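Local coordinates for hypothetical protein RV2626C (Mycobacterium tuberculosis, PDB 1XKF) that is of unknown function but binds zinc, forms a homodimer of paired CBS domains and, unlike some relatives, does not seem to bind AMP, at residues D48-G53 with S112-V117; A16-V21 with A41-G46; T8-I13 with A89-Q94; V105-V110 with I119-D124. One frame throughout, in Å; residues are numbered along the deposited sequence.

Contact 1. Residues D48-G53 with S112-V117; sequences DDRLHG and SEHRLV
Arg115 sets its CG over one face of the Arg50 guanidinium, above the centre of that group and 4.1 Å from Arg50 NE. The two guanidinium planes stand almost perpendicular, 89° apart, and the carboxylate of Asp48 serves both arginines. Its OD2 takes the NE hydrogen of Arg115 at 3.1 Å, reached from above the carboxylate plane, while its OD1 is held by Arg50 NH2 at 3.0 Å on the anti side. One carboxylate thus engages two guanidinium groups, which probably steadies both. A bend at chi3 of Arg115 (65°) turns its guanidinium back toward Asp48 and Asp49. Asp49 OD1 lies 3.9 Å from Arg115 NH2, well out of the guanidinium plane, so that this long ion pair is one of charge alone.

Arg50 continues past Arg115 to the turn, where CB and CG of His114 meet the edge of its guanidinium; the two planes are 24° apart, and the groups do not stack. Beneath the charged layer the backbones join: Leu116 N donates to Asp49 O at 3.0 Å in a nearly straight bond, and the same carbonyl receives the CA-H of Arg115. Leu51 CD1 and Leu116 CD1 just touch, and both leucines also pack on Pro109, so the apolar side of the contact runs on to strand 107-112. This is a salt-bridge network joining residues 48-50, which lead into strand 50-56, to the type I' turn Ser112-Arg115 of a beta hairpin, across the interface between the two CBS modules of a CBS pair.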
loop_
_atom_site.group_PDB
_atom_site.type_symbol
_atom_site.label_atom_id
_atom_site.label_comp_id
_atom_site.label_asym_id
_atom_site.label_seq_id
_atom_site.Cartn_x
_atom_site.Cartn_y
_atom_site.Cartn_z
ATOM N N ASP B 48 18.245 -8.529 18.950
ATOM C CA ASP B 48 17.827 -7.870 20.190
ATOM C C ASP B 48 16.829 -6.732 19.972
ATOM O O ASP B 48 16.862 -5.720 20.677
ATOM C CB ASP B 48 19.054 -7.336 20.942
ATOM C CG ASP B 48 18.743 -6.956 22.382
ATOM O OD1 ASP B 48 19.572 -6.255 22.999
ATOM O OD2 ASP B 48 17.680 -7.363 22.903
ATOM N N ASP B 49 15.943 -6.904 18.994
ATOM C CA ASP B 49 14.930 -5.904 18.681
ATOM C C ASP B 49 15.459 -4.490 18.464
ATOM O O ASP B 49 14.843 -3.518 18.901
ATOM C CB ASP B 49 13.850 -5.885 19.767
ATOM C CG ASP B 49 12.883 -7.048 19.646
ATOM O OD1 ASP B 49 11.954 -7.146 20.474
ATOM O OD2 ASP B 49 13.048 -7.865 18.714
ATOM N N ARG B 50 16.600 -4.376 17.795
ATOM C CA ARG B 50 17.181 -3.071 17.489
ATOM C C ARG B 50 16.530 -2.610 16.187
ATOM O O ARG B 50 16.788 -3.180 15.128
ATOM C CB ARG B 50 18.691 -3.190 17.292
ATOM C CG ARG B 50 19.409 -3.805 18.472
ATOM C CD ARG B 50 19.342 -2.908 19.682
ATOM N NE ARG B 50 19.912 -3.556 20.858
ATOM C CZ ARG B 50 20.373 -2.901 21.915
ATOM N NH1 ARG B 50 20.336 -1.576 21.938
ATOM N NH2 ARG B 50 20.862 -3.567 22.950
ATOM N N LEU B 51 15.693 -1.582 16.271
ATOM C CA LEU B 51 14.980 -1.076 15.099
ATOM C C LEU B 51 15.850 -0.514 13.973
ATOM O O LEU B 51 16.684 0.364 14.191
ATOM C CB LEU B 51 13.969 -0.009 15.524
ATOM C CG LEU B 51 13.104 0.533 14.379
ATOM C CD1 LEU B 51 12.149 -0.561 13.906
ATOM C CD2 LEU B 51 12.324 1.747 14.849
ATOM N N HIS B 52 15.634 -1.021 12.761
ATOM C CA HIS B 52 16.367 -0.553 11.595
ATOM C C HIS B 52 15.449 0.185 10.618
ATOM O O HIS B 52 15.923 0.807 9.675
ATOM C CB HIS B 52 17.042 -1.723 10.871
ATOM C CG HIS B 52 18.223 -2.284 11.598
ATOM N ND1 HIS B 52 19.036 -3.258 11.056
ATOM C CD2 HIS B 52 18.732 -2.007 12.821
ATOM C CE1 HIS B 52 19.994 -3.556 11.916
ATOM N NE2 HIS B 52 19.833 -2.811 12.995
ATOM N N GLY B 53 14.140 0.106 10.838
ATOM C CA GLY B 53 13.208 0.797 9.956
ATOM C C GLY B 53 11.876 0.092 9.781
ATOM O O GLY B 53 11.623 -0.925 10.419
ATOM N N SER B 112 12.669 2.338 23.243
ATOM C CA SER B 112 13.082 2.598 24.608
ATOM C C SER B 112 14.429 1.908 24.756
ATOM O O SER B 112 14.535 0.692 24.585
ATOM C CB SER B 112 12.077 2.020 25.601
ATOM O OG SER B 112 12.406 2.398 26.926
ATOM N N GLU B 113 15.458 2.696 25.041
ATOM C CA GLU B 113 16.808 2.179 25.205
ATOM C C GLU B 113 17.275 1.397 23.984
ATOM O O GLU B 113 17.809 0.294 24.103
ATOM C CB GLU B 113 16.887 1.304 26.458
ATOM C CG GLU B 113 16.427 2.025 27.713
ATOM C CD GLU B 113 16.797 1.288 28.979
ATOM O OE1 GLU B 113 18.006 1.206 29.284
ATOM O OE2 GLU B 113 15.880 0.790 29.667
ATOM N N HIS B 114 17.060 1.986 22.809
ATOM C CA HIS B 114 17.467 1.404 21.532
ATOM C C HIS B 114 16.682 0.178 21.077
ATOM O O HIS B 114 16.982 -0.396 20.031
ATOM C CB HIS B 114 18.960 1.066 21.568
ATOM C CG HIS B 114 19.820 2.193 22.046
ATOM N ND1 HIS B 114 19.779 3.451 21.484
ATOM C CD2 HIS B 114 20.734 2.256 23.044
ATOM C CE1 HIS B 114 20.629 4.241 22.115
ATOM N NE2 HIS B 114 21.221 3.541 23.066
ATOM N N ARG B 115 15.675 -0.224 21.843
ATOM C CA ARG B 115 14.884 -1.391 21.469
ATOM C C ARG B 115 13.431 -1.048 21.168
ATOM O O ARG B 115 12.830 -0.210 21.833
ATOM C CB ARG B 115 14.934 -2.445 22.579
ATOM C CG ARG B 115 16.319 -3.014 22.821
ATOM C CD ARG B 115 16.344 -3.996 23.987
ATOM N NE ARG B 115 15.552 -5.195 23.729
ATOM C CZ ARG B 115 14.319 -5.397 24.185
ATOM N NH1 ARG B 115 13.720 -4.474 24.933
ATOM N NH2 ARG B 115 13.684 -6.526 23.891
ATOM N N LEU B 116 12.879 -1.698 20.153
ATOM C CA LEU B 116 11.486 -1.482 19.785
ATOM C C LEU B 116 10.642 -2.028 20.929
ATOM O O LEU B 116 10.881 -3.145 21.390
ATOM C CB LEU B 116 11.145 -2.256 18.512
ATOM C CG LEU B 116 9.662 -2.220 18.124
ATOM C CD1 LEU B 116 9.364 -0.922 17.389
ATOM C CD2 LEU B 116 9.320 -3.414 17.251
ATOM N N VAL B 117 9.669 -1.253 21.400
ATOM C CA VAL B 117 8.812 -1.728 22.482
ATOM C C VAL B 117 7.331 -1.681 22.108
ATOM O O VAL B 117 6.480 -2.159 22.861
ATOM C CB VAL B 117 9.029 -0.920 23.792
ATOM C CG1 VAL B 117 10.445 -1.147 24.310
ATOM C CG2 VAL B 117 8.774 0.559 23.552
#

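Contact 2. Residues A16-V21 with A41-G46; sequences AGVTCV and ALPICG
The segments 16-21 and 41-46 run 72° apart where they touch, and they become sheet partners at one point, the parallel bridge between Val21 and Ile44. Val21 bonds to the residues on either side of Ile44: its N donates to Pro43 O at 3.0 Å, and its O accepts from Cys45 N at 2.9 Å in the straighter of the two bonds. The CA-H of Ile44 also points at Val21 O, which gives that oxygen a second, weaker contact.

Just before the bridge, Cys20 SG is bonded to Cys45 SG at 2.0 Å. The disulfide torsion of 90° is the relaxed value, so the link adds no evident twist strain. It is reached from unlike rotamers: SG of Cys20 lies opposite its own backbone N (chi1 -163°), whereas SG of Cys45 is turned beside its backbone N. Pro43 packs against the approaching chain; its CG meets Thr19 O at 3.4 Å and its CB lies against Cys20 SG, with Leu116 covering both residues. On the face that carries Val21 and Ile44, these two side chains lie alongside and point the same way, Ile44 CD1 resting 3.8 Å from Val21 CB. Leu42 CD1 reaches Val21 CG2 at 3.9 Å, and Tyr33 of helix 27-36 packs over Val21 and Leu42.

The covalent bond and the parallel bridge sit side by side, so the connection entering strand 21-22 is pinned to strand 41-46 both by a sulfur link and by backbone hydrogen bonds, an oxidised cross-link consistent with a secreted protein.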
loop_
_atom_site.group_PDB
_atom_site.type_symbol
_atom_site.label_atom_id
_atom_site.label_comp_id
_atom_site.label_asym_id
_atom_site.label_seq_id
_atom_site.Cartn_x
_atom_site.Cartn_y
_atom_site.Cartn_z
ATOM N N ALA B 16 1.892 -2.501 22.750
ATOM C CA ALA B 16 3.139 -3.053 23.270
ATOM C C ALA B 16 3.402 -4.519 22.958
ATOM O O ALA B 16 2.493 -5.345 22.963
ATOM C CB ALA B 16 3.199 -2.838 24.782
ATOM N N GLY B 17 4.667 -4.827 22.692
ATOM C CA GLY B 17 5.067 -6.195 22.419
ATOM C C GLY B 17 4.711 -6.767 21.063
ATOM O O GLY B 17 4.217 -7.889 20.977
ATOM N N VAL B 18 4.947 -6.012 19.998
ATOM C CA VAL B 18 4.654 -6.522 18.666
ATOM C C VAL B 18 5.907 -7.245 18.184
ATOM O O VAL B 18 6.994 -7.032 18.711
ATOM C CB VAL B 18 4.316 -5.385 17.677
ATOM C CG1 VAL B 18 3.192 -4.531 18.232
ATOM C CG2 VAL B 18 5.551 -4.548 17.398
ATOM N N THR B 19 5.759 -8.105 17.187
ATOM C CA THR B 19 6.904 -8.836 16.663
ATOM C C THR B 19 7.684 -7.961 15.693
ATOM O O THR B 19 7.096 -7.266 14.862
ATOM C CB THR B 19 6.465 -10.115 15.914
ATOM O OG1 THR B 19 5.798 -10.998 16.824
ATOM C CG2 THR B 19 7.674 -10.830 15.316
ATOM N N CYS B 20 9.004 -7.968 15.820
ATOM C CA CYS B 20 9.825 -7.202 14.897
ATOM C C CYS B 20 10.476 -8.232 13.981
ATOM O O CYS B 20 11.227 -9.092 14.438
ATOM C CB CYS B 20 10.895 -6.391 15.630
ATOM S SG CYS B 20 11.592 -5.085 14.562
ATOM N N VAL B 21 10.159 -8.152 12.695
ATOM C CA VAL B 21 10.683 -9.077 11.697
ATOM C C VAL B 21 12.179 -8.877 11.462
ATOM O O VAL B 21 12.665 -7.751 11.450
ATOM C CB VAL B 21 9.889 -8.919 10.381
ATOM C CG1 VAL B 21 10.507 -9.759 9.269
ATOM C CG2 VAL B 21 8.443 -9.340 10.625
ATOM N N ALA B 41 2.402 -3.365 7.279
ATOM C CA ALA B 41 3.528 -2.533 7.695
ATOM C C ALA B 41 4.250 -3.284 8.804
ATOM O O ALA B 41 3.652 -3.592 9.836
ATOM C CB ALA B 41 3.028 -1.185 8.203
ATOM N N LEU B 42 5.532 -3.572 8.594
ATOM C CA LEU B 42 6.314 -4.331 9.570
ATOM C C LEU B 42 7.544 -3.634 10.119
ATOM O O LEU B 42 8.312 -3.035 9.371
ATOM C CB LEU B 42 6.807 -5.642 8.949
ATOM C CG LEU B 42 5.829 -6.619 8.299
ATOM C CD1 LEU B 42 6.627 -7.725 7.614
ATOM C CD2 LEU B 42 4.890 -7.190 9.348
ATOM N N PRO B 43 7.741 -3.693 11.445
ATOM C CA PRO B 43 8.934 -3.054 11.994
ATOM C C PRO B 43 10.049 -4.078 11.736
ATOM O O PRO B 43 9.862 -5.270 11.979
ATOM C CB PRO B 43 8.595 -2.895 13.475
ATOM C CG PRO B 43 7.679 -4.056 13.747
ATOM C CD PRO B 43 6.799 -4.078 12.513
ATOM N N ILE B 44 11.185 -3.624 11.216
ATOM C CA ILE B 44 12.299 -4.526 10.908
ATOM C C ILE B 44 13.455 -4.272 11.874
ATOM O O ILE B 44 13.862 -3.124 12.065
ATOM C CB ILE B 44 12.787 -4.310 9.455
ATOM C CG1 ILE B 44 11.604 -4.415 8.485
ATOM C CG2 ILE B 44 13.860 -5.329 9.103
ATOM C CD1 ILE B 44 10.833 -5.724 8.561
ATOM N N CYS B 45 13.990 -5.343 12.461
ATOM C CA CYS B 45 15.068 -5.224 13.444
ATOM C C CYS B 45 16.300 -6.094 13.243
ATOM O O CYS B 45 16.268 -7.120 12.558
ATOM C CB CYS B 45 14.548 -5.560 14.845
ATOM S SG CYS B 45 13.266 -4.474 15.524
ATOM N N GLY B 46 17.382 -5.663 13.882
ATOM C CA GLY B 46 18.612 -6.426 13.880
ATOM C C GLY B 46 18.445 -7.224 15.161
ATOM O O GLY B 46 17.384 -7.146 15.784
#

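Contact 3. Residues T8-I13 with A89-Q94; sequences TTARDI and ANASIQ
Arg11 N donates to Ala89 O at 3.0 Å, in the carbonyl plane, on a lone pair. A second carbonyl, Ala91 O, takes a weak bond from Ala10 N at 2.9 Å and faces the CA-H of Thr9. The carbonyls of Ala89 and Ala91 therefore receive two amides from the first turn of helix 10-13, where no preceding helical turn supplies acceptors.

The amide of Thr9, at the N-cap, goes instead to Asp12 OD1 at 3.0 Å, met from above the carboxylate plane. A water links the two segments, donating to Thr8 O and accepting from Ile93 N, in the first turn of helix 93-103, at 2.9 Å. Ser92, the N-cap of that helix, has its own N bonded to Glu95 OE1, and its side chain caps a backbone N just past Gln94.

In the side-chain packing, Ala89 CB lies under one face of the Arg11 guanidinium, 3.3 Å from NH2, and Ile13 CD1 meets Ile93 CG1 at 3.7 Å, the two side chains crossing at about a right angle. Two helix N-termini thus meet with their amides answered by loop carbonyls, a carboxylate and water, and Ile13 extends the packing to His128, a probable zinc ligand.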
loop_
_atom_site.group_PDB
_atom_site.type_symbol
_atom_site.label_atom_id
_atom_site.label_comp_id
_atom_site.label_asym_id
_atom_site.label_seq_id
_atom_site.Cartn_x
_atom_site.Cartn_y
_atom_site.Cartn_z
ATOM N N THR B 8 0.270 12.149 29.007
ATOM C CA THR B 8 0.128 10.945 28.188
ATOM C C THR B 8 1.364 10.756 27.306
ATOM O O THR B 8 1.805 11.694 26.646
ATOM C CB THR B 8 -1.105 11.045 27.272
ATOM O OG1 THR B 8 -2.267 11.330 28.062
ATOM C CG2 THR B 8 -1.318 9.744 26.522
ATOM N N THR B 9 1.910 9.545 27.285
ATOM C CA THR B 9 3.094 9.260 26.478
ATOM C C THR B 9 2.851 8.148 25.461
ATOM O O THR B 9 1.812 7.486 25.473
ATOM C CB THR B 9 4.281 8.824 27.356
ATOM O OG1 THR B 9 3.971 7.574 27.982
ATOM C CG2 THR B 9 4.567 9.865 28.429
ATOM N N ALA B 10 3.821 7.945 24.577
ATOM C CA ALA B 10 3.705 6.897 23.575
ATOM C C ALA B 10 3.518 5.549 24.269
ATOM O O ALA B 10 2.753 4.705 23.805
ATOM C CB ALA B 10 4.948 6.872 22.693
ATOM N N ARG B 11 4.210 5.353 25.389
ATOM C CA ARG B 11 4.109 4.100 26.129
ATOM C C ARG B 11 2.673 3.831 26.571
ATOM O O ARG B 11 2.217 2.688 26.574
ATOM C CB ARG B 11 5.027 4.126 27.356
ATOM C CG ARG B 11 5.034 2.821 28.142
ATOM C CD ARG B 11 5.861 2.946 29.414
ATOM N NE ARG B 11 7.271 3.220 29.145
ATOM C CZ ARG B 11 8.109 2.361 28.569
ATOM N NH1 ARG B 11 7.688 1.158 28.191
ATOM N NH2 ARG B 11 9.377 2.705 28.379
ATOM N N ASP B 12 1.967 4.890 26.952
ATOM C CA ASP B 12 0.576 4.780 27.388
ATOM C C ASP B 12 -0.346 4.392 26.230
ATOM O O ASP B 12 -1.301 3.640 26.404
ATOM C CB ASP B 12 0.083 6.126 27.936
ATOM C CG ASP B 12 0.759 6.526 29.235
ATOM O OD1 ASP B 12 0.865 7.744 29.487
ATOM O OD2 ASP B 12 1.166 5.632 30.005
ATOM N N ILE B 13 -0.039 4.926 25.053
ATOM C CA ILE B 13 -0.841 4.744 23.845
ATOM C C ILE B 13 -0.513 3.558 22.931
ATOM O O ILE B 13 -1.398 2.997 22.289
ATOM C CB ILE B 13 -0.771 6.056 23.011
ATOM C CG1 ILE B 13 -1.277 7.220 23.865
ATOM C CG2 ILE B 13 -1.583 5.943 21.730
ATOM C CD1 ILE B 13 -1.172 8.573 23.190
ATOM N N ALA B 89 9.605 6.152 24.019
ATOM C CA ALA B 89 8.450 5.725 24.796
ATOM C C ALA B 89 7.867 6.870 25.637
ATOM O O ALA B 89 6.712 6.811 26.059
ATOM C CB ALA B 89 8.843 4.563 25.698
ATOM N N ASN B 90 8.664 7.908 25.875
ATOM C CA ASN B 90 8.201 9.042 26.673
ATOM C C ASN B 90 7.690 10.210 25.830
ATOM O O ASN B 90 7.353 11.270 26.365
ATOM C CB ASN B 90 9.319 9.541 27.595
ATOM C CG ASN B 90 9.786 8.483 28.580
ATOM O OD1 ASN B 90 8.976 7.805 29.216
ATOM N ND2 ASN B 90 11.101 8.347 28.722
ATOM N N ALA B 91 7.625 10.018 24.517
ATOM C CA ALA B 91 7.160 11.067 23.616
ATOM C C ALA B 91 5.697 11.443 23.855
ATOM O O ALA B 91 4.873 10.601 24.213
ATOM C CB ALA B 91 7.359 10.633 22.163
ATOM N N SER B 92 5.385 12.719 23.652
ATOM C CA SER B 92 4.025 13.216 23.832
ATOM C C SER B 92 3.222 13.015 22.556
ATOM O O SER B 92 3.774 12.673 21.510
ATOM C CB SER B 92 4.045 14.706 24.169
ATOM O OG SER B 92 4.475 15.459 23.050
ATOM N N ILE B 93 1.916 13.233 22.647
ATOM C CA ILE B 93 1.048 13.088 21.489
ATOM C C ILE B 93 1.474 14.044 20.379
ATOM O O ILE B 93 1.485 13.672 19.208
ATOM C CB ILE B 93 -0.428 13.361 21.861
ATOM C CG1 ILE B 93 -0.963 12.204 22.712
ATOM C CG2 ILE B 93 -1.266 13.548 20.597
ATOM C CD1 ILE B 93 -2.349 12.444 23.288
ATOM N N GLN B 94 1.824 15.272 20.744
ATOM C CA GLN B 94 2.243 16.250 19.742
ATOM C C GLN B 94 3.508 15.787 19.028
ATOM O O GLN B 94 3.632 15.931 17.811
ATOM C CB GLN B 94 2.474 17.622 20.385
ATOM C CG GLN B 94 1.191 18.298 20.861
ATOM C CD GLN B 94 0.845 17.962 22.296
ATOM O OE1 GLN B 94 0.975 16.819 22.729
ATOM N NE2 GLN B 94 0.391 18.965 23.044
HETATM O O HOH W 1 1.004 13.811 25.356
#

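Contact 4. Residues V105-V110 with I119-D124; sequences VRRVPV and IVTEAD
Val108 and Val120 form the hydrogen-bonded pair of this antiparallel hairpin, Val108 N giving to Val120 O at 2.8 Å and Val120 N returning to Val108 O at 2.9 Å. The non-hydrogen-bonded pairs Arg107-Thr121 and Pro109-Ile119 flank it and share the other face.

There Arg107 runs beside Thr121, and a bend at chi3 (-58°) brings its guanidinium over the threonine methyl, CG2 lying 3.9 Å from CZ. The aliphatic part of Arg107 rests on Ile119, CG to CG2 at 3.5 Å, and Ile119 CD1 reaches Pro109. On the face of Val108 and Val120, Val110 CG2 meets Val120 CG2 at a tight 3.4 Å.

Past the last strand pair, Glu122 N, in the first residue of helix 122-127, bonds to Arg106 O. Glu122 lies across the alkyl chain of Arg106, OE1 3.3 Å from CG, but no N-H of the guanidinium points at the carboxylate. A capping box sets the turn into the helix: Asp124 N donates to Thr121 OG1, and Asp124 OD2 accepts both Thr121 N and Thr121 OG1 from the same face of its plane. Farther out, Met96 and Met100 of helix 93-103 cover Val120 and Val108, and Asn15 bonds Ile119 O. Strand pairing and helix capping meet at Thr121, whose backbone N and hydroxyl Asp124 engages, so the change from strand to helix is fixed by paired donors and acceptors.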
loop_
_atom_site.group_PDB
_atom_site.type_symbol
_atom_site.label_atom_id
_atom_site.label_comp_id
_atom_site.label_asym_id
_atom_site.label_seq_id
_atom_site.Cartn_x
_atom_site.Cartn_y
_atom_site.Cartn_z
ATOM N N VAL B 105 3.257 9.325 7.448
ATOM C CA VAL B 105 2.743 8.016 7.821
ATOM C C VAL B 105 1.730 8.190 8.953
ATOM O O VAL B 105 1.662 9.252 9.568
ATOM C CB VAL B 105 3.878 7.065 8.283
ATOM C CG1 VAL B 105 4.806 6.758 7.118
ATOM C CG2 VAL B 105 4.659 7.689 9.419
ATOM N N ARG B 106 0.939 7.152 9.211
ATOM C CA ARG B 106 -0.071 7.185 10.271
ATOM C C ARG B 106 0.262 6.147 11.333
ATOM O O ARG B 106 -0.549 5.851 12.213
ATOM C CB ARG B 106 -1.453 6.865 9.697
ATOM C CG ARG B 106 -1.897 7.776 8.577
ATOM C CD ARG B 106 -3.248 7.339 8.050
ATOM N NE ARG B 106 -3.658 8.109 6.880
ATOM C CZ ARG B 106 -4.804 7.924 6.234
ATOM N NH1 ARG B 106 -5.657 6.995 6.648
ATOM N NH2 ARG B 106 -5.099 8.668 5.178
ATOM N N ARG B 107 1.464 5.595 11.239
ATOM C CA ARG B 107 1.917 4.570 12.168
ATOM C C ARG B 107 3.389 4.825 12.461
ATOM O O ARG B 107 4.157 5.141 11.555
ATOM C CB ARG B 107 1.721 3.204 11.512
ATOM C CG ARG B 107 2.289 2.012 12.250
ATOM C CD ARG B 107 2.121 0.778 11.382
ATOM N NE ARG B 107 0.719 0.554 11.042
ATOM C CZ ARG B 107 -0.078 -0.300 11.676
ATOM N NH1 ARG B 107 0.389 -1.026 12.684
ATOM N NH2 ARG B 107 -1.349 -0.418 11.311
ATOM N N VAL B 108 3.784 4.703 13.725
ATOM C CA VAL B 108 5.173 4.933 14.093
ATOM C C VAL B 108 5.662 3.992 15.189
ATOM O O VAL B 108 4.952 3.721 16.163
ATOM C CB VAL B 108 5.383 6.391 14.568
ATOM C CG1 VAL B 108 6.808 6.591 15.040
ATOM C CG2 VAL B 108 5.082 7.350 13.431
ATOM N N PRO B 109 6.876 3.451 15.023
ATOM C CA PRO B 109 7.412 2.550 16.041
ATOM C C PRO B 109 7.849 3.328 17.282
ATOM O O PRO B 109 8.246 4.494 17.194
ATOM C CB PRO B 109 8.575 1.868 15.321
ATOM C CG PRO B 109 9.006 2.877 14.315
ATOM C CD PRO B 109 7.703 3.424 13.803
ATOM N N VAL B 110 7.752 2.680 18.438
ATOM C CA VAL B 110 8.139 3.287 19.705
ATOM C C VAL B 110 9.362 2.551 20.242
ATOM O O VAL B 110 9.373 1.319 20.323
ATOM C CB VAL B 110 7.005 3.185 20.738
ATOM C CG1 VAL B 110 7.396 3.913 22.019
ATOM C CG2 VAL B 110 5.723 3.763 20.154
ATOM N N ILE B 119 4.172 -0.154 18.808
ATOM C CA ILE B 119 3.774 0.561 17.597
ATOM C C ILE B 119 2.571 1.433 17.944
ATOM O O ILE B 119 1.644 0.969 18.610
ATOM C CB ILE B 119 3.347 -0.430 16.478
ATOM C CG1 ILE B 119 4.561 -1.211 15.965
ATOM C CG2 ILE B 119 2.678 0.321 15.335
ATOM C CD1 ILE B 119 5.458 -0.424 15.045
ATOM N N VAL B 120 2.592 2.687 17.503
ATOM C CA VAL B 120 1.486 3.612 17.752
ATOM C C VAL B 120 0.885 4.059 16.421
ATOM O O VAL B 120 1.615 4.378 15.483
ATOM C CB VAL B 120 1.953 4.883 18.513
ATOM C CG1 VAL B 120 0.796 5.868 18.636
ATOM C CG2 VAL B 120 2.465 4.517 19.889
ATOM N N THR B 121 -0.442 4.072 16.335
ATOM C CA THR B 121 -1.123 4.506 15.115
ATOM C C THR B 121 -1.957 5.752 15.424
ATOM O O THR B 121 -2.247 6.035 16.589
ATOM C CB THR B 121 -2.069 3.412 14.578
ATOM O OG1 THR B 121 -3.182 3.262 15.468
ATOM C CG2 THR B 121 -1.336 2.081 14.470
ATOM N N GLU B 122 -2.346 6.496 14.393
ATOM C CA GLU B 122 -3.153 7.690 14.619
ATOM C C GLU B 122 -4.461 7.303 15.295
ATOM O O GLU B 122 -4.992 8.051 16.112
ATOM C CB GLU B 122 -3.450 8.414 13.307
ATOM C CG GLU B 122 -2.226 9.019 12.653
ATOM C CD GLU B 122 -2.583 10.064 11.615
ATOM O OE1 GLU B 122 -3.432 9.775 10.749
ATOM O OE2 GLU B 122 -2.009 11.173 11.665
ATOM N N ALA B 123 -4.970 6.120 14.959
ATOM C CA ALA B 123 -6.209 5.639 15.554
ATOM C C ALA B 123 -6.006 5.428 17.053
ATOM O O ALA B 123 -6.918 5.668 17.843
ATOM C CB ALA B 123 -6.649 4.337 14.886
ATOM N N ASP B 124 -4.814 4.982 17.448
ATOM C CA ASP B 124 -4.537 4.776 18.868
ATOM C C ASP B 124 -4.539 6.135 19.565
ATOM O O ASP B 124 -5.131 6.303 20.629
ATOM C CB ASP B 124 -3.177 4.107 19.085
ATOM C CG ASP B 124 -3.087 2.729 18.450
ATOM O OD1 ASP B 124 -4.057 1.955 18.547
ATOM O OD2 ASP B 124 -2.033 2.416 17.867
#

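In the fold
Contact 2 closes within the first CBS module and lies wholly between the two segments of contact 3, which joins the N-terminal part of the chain to the second module; contact 1 alternates with contact 3, and contact 4 comes after it. Contacts 1 and 2, centres 9 Å apart, meet in the three-stranded sheet through neighbouring strands 41-46 and 50-56. Contacts 1 and 4 share strand 115-121 in the other sheet, where Pro109 receives both Leu51 and Leu116. Contacts 3 and 4 lie 11 Å apart and join through Val110 and Ile13. Contact 1 thus spans the two sheets, while contact 3 shows that the N-terminal helix packs on the second CBS module.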